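Local coordinates for protein tryptophan decarboxylase 1 (Oryza sativa subsp. japonica, PDB 6KHO) that catalyses the pyridoxal 5'-phosphate-dependent decarboxylation of tryptophan to tryptamine and of 5-hydroxytryptophan to serotonin, at residues A[118-123]-A[381-386]. Sequence-based numbering, arbitrary orientation.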
loop_
_atom_site.group_PDB
_atom_site.type_symbol
_atom_site.label_atom_id
_atom_site.label_comp_id
_atom_site.label_asym_id
_atom_site.label_seq_id
_atom_site.Cartn_x
_atom_site.Cartn_y
_atom_site.Cartn_z
ATOM N N ILE A 118 3.862 -15.698 -5.945
ATOM C CA ILE A 118 5.025 -16.181 -5.206
ATOM C C ILE A 118 5.341 -15.250 -4.036
ATOM O O ILE A 118 5.616 -15.706 -2.917
ATOM C CB ILE A 118 6.213 -16.365 -6.169
ATOM C CG1 ILE A 118 5.899 -17.545 -7.107
ATOM C CG2 ILE A 118 7.495 -16.641 -5.393
ATOM C CD1 ILE A 118 6.821 -17.690 -8.330
ATOM N N ALA A 119 5.245 -13.934 -4.252
ATOM C CA ALA A 119 5.528 -13.001 -3.169
ATOM C C ALA A 119 4.523 -13.158 -2.035
ATOM O O ALA A 119 4.899 -13.120 -0.855
ATOM C CB ALA A 119 5.541 -11.566 -3.699
ATOM N N SER A 120 3.247 -13.380 -2.374
ATOM C CA SER A 120 2.211 -13.556 -1.355
ATOM C C SER A 120 2.438 -14.812 -0.533
ATOM O O SER A 120 2.071 -14.857 0.644
ATOM C CB SER A 120 0.822 -13.655 -1.997
ATOM O OG SER A 120 0.422 -12.436 -2.558
ATOM N N ALA A 121 3.019 -15.850 -1.137
ATOM C CA ALA A 121 3.204 -17.092 -0.401
ATOM C C ALA A 121 4.429 -17.036 0.502
ATOM O O ALA A 121 4.390 -17.512 1.646
ATOM C CB ALA A 121 3.307 -18.262 -1.381
ATOM N N MET A 122 5.535 -16.487 -0.000
ATOM C CA MET A 122 6.709 -16.317 0.845
ATOM C C MET A 122 6.438 -15.296 1.944
ATOM O O MET A 122 6.872 -15.474 3.094
ATOM C CB MET A 122 7.901 -15.918 -0.021
ATOM C CG MET A 122 8.244 -17.045 -1.018
ATOM S SD MET A 122 9.806 -16.791 -1.872
ATOM C CE MET A 122 9.591 -15.119 -2.467
ATOM N N ASN A 123 5.716 -14.230 1.600
ATOM C CA ASN A 123 5.146 -13.289 2.561
ATOM C C ASN A 123 6.219 -12.680 3.464
ATOM O O ASN A 123 6.036 -12.561 4.675
ATOM C CB ASN A 123 4.043 -13.971 3.387
ATOM C CG ASN A 123 3.035 -12.980 3.955
ATOM O OD1 ASN A 123 2.728 -11.958 3.332
ATOM N ND2 ASN A 123 2.526 -13.275 5.150
ATOM N N GLY A 381 6.332 -1.896 7.321
ATOM C CA GLY A 381 6.319 -3.115 6.534
ATOM C C GLY A 381 6.051 -2.861 5.060
ATOM O O GLY A 381 5.577 -1.797 4.654
ATOM N N ARG A 382 6.375 -3.859 4.234
ATOM C CA ARG A 382 6.166 -3.763 2.793
ATOM C C ARG A 382 6.288 -5.150 2.173
ATOM O O ARG A 382 7.091 -5.967 2.632
ATOM C CB ARG A 382 7.175 -2.801 2.137
ATOM C CG ARG A 382 8.656 -3.134 2.412
ATOM C CD ARG A 382 9.559 -1.894 2.305
ATOM N NE ARG A 382 9.188 -1.056 1.171
ATOM C CZ ARG A 382 9.552 -1.302 -0.084
ATOM N NH1 ARG A 382 10.317 -2.356 -0.354
ATOM N NH2 ARG A 382 9.163 -0.495 -1.060
ATOM N N ARG A 383 5.483 -5.390 1.133
ATOM C CA ARG A 383 5.520 -6.588 0.307
ATOM C C ARG A 383 6.754 -6.596 -0.592
ATOM O O ARG A 383 7.358 -5.563 -0.881
ATOM C CB ARG A 383 4.287 -6.669 -0.607
ATOM C CG ARG A 383 3.002 -7.089 0.063
ATOM C CD ARG A 383 1.847 -7.105 -0.958
ATOM N NE ARG A 383 2.152 -7.933 -2.125
ATOM C CZ ARG A 383 1.924 -9.234 -2.203
ATOM N NH1 ARG A 383 1.374 -9.895 -1.177
ATOM N NH2 ARG A 383 2.238 -9.879 -3.318
ATOM N N PHE A 384 7.090 -7.794 -1.067
ATOM C CA PHE A 384 8.132 -8.025 -2.069
ATOM C C PHE A 384 7.572 -7.708 -3.464
ATOM O O PHE A 384 7.316 -8.590 -4.285
ATOM C CB PHE A 384 8.601 -9.473 -1.942
ATOM C CG PHE A 384 9.811 -9.833 -2.774
ATOM C CD1 PHE A 384 10.458 -8.897 -3.573
ATOM C CD2 PHE A 384 10.285 -11.135 -2.753
ATOM C CE1 PHE A 384 11.561 -9.257 -4.328
ATOM C CE2 PHE A 384 11.386 -11.506 -3.505
ATOM C CZ PHE A 384 12.020 -10.570 -4.297
ATOM N N ARG A 385 7.366 -6.408 -3.723
ATOM C CA ARG A 385 6.823 -5.972 -5.013
ATOM C C ARG A 385 7.839 -6.032 -6.133
ATOM O O ARG A 385 7.448 -6.052 -7.303
ATOM C CB ARG A 385 6.304 -4.533 -4.955
ATOM C CG ARG A 385 5.222 -4.293 -3.942
ATOM C CD ARG A 385 4.401 -3.019 -4.244
ATOM N NE ARG A 385 3.095 -3.276 -3.673
ATOM C CZ ARG A 385 2.741 -2.921 -2.446
ATOM N NH1 ARG A 385 3.582 -2.199 -1.706
ATOM N NH2 ARG A 385 1.537 -3.271 -1.980
ATOM N N GLY A 386 9.129 -6.027 -5.806
ATOM C CA GLY A 386 10.138 -6.092 -6.848
ATOM C C GLY A 386 10.052 -7.357 -7.676
ATOM O O GLY A 386 10.421 -7.352 -8.849
HETATM O O HOH W 1 6.051 -10.153 0.349
#
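The guanidinium of Arg383 meets Ser120 with its edge and the ring of Phe384 likewise meets Met122 with its edge, while CB of Ala119 lies oblique to the guanidinium. Here the last turn of helix 110-122 packs on the inverse gamma turn centred on Phe384, just ahead of helix 386-420 in this group II decarboxylase homodimer. Arg383 NH1 donates to Ser120 OG at 3.0 Å, the hydroxyl lying 17° out of the guanidinium plane; a bend at chi3 (54°) sets NE on the helix side of CD. NH1 also bonds Leu336 O of the second subunit, and Ser120 OG bonds Asp116 O one turn back, joining helix, turn and dimer interface. A leucine in place of Arg383 would probably leave both Ser120 OG and that carbonyl of the second subunit without this donor. CG of Phe384 stands anti to the backbone N (chi1 -172°), and Met122 CE reaches the ring rim at CD2, 4.1 Å away. Ala119 CB packs against Phe384, 3.5 Å from its O and 4.1 Å from its CB. Three residues earlier, Gly381 N bonds a phosphate oxygen of the cofactor. A water accepts from Phe384 N at 2.9 Å and donates weakly to Ala119 O.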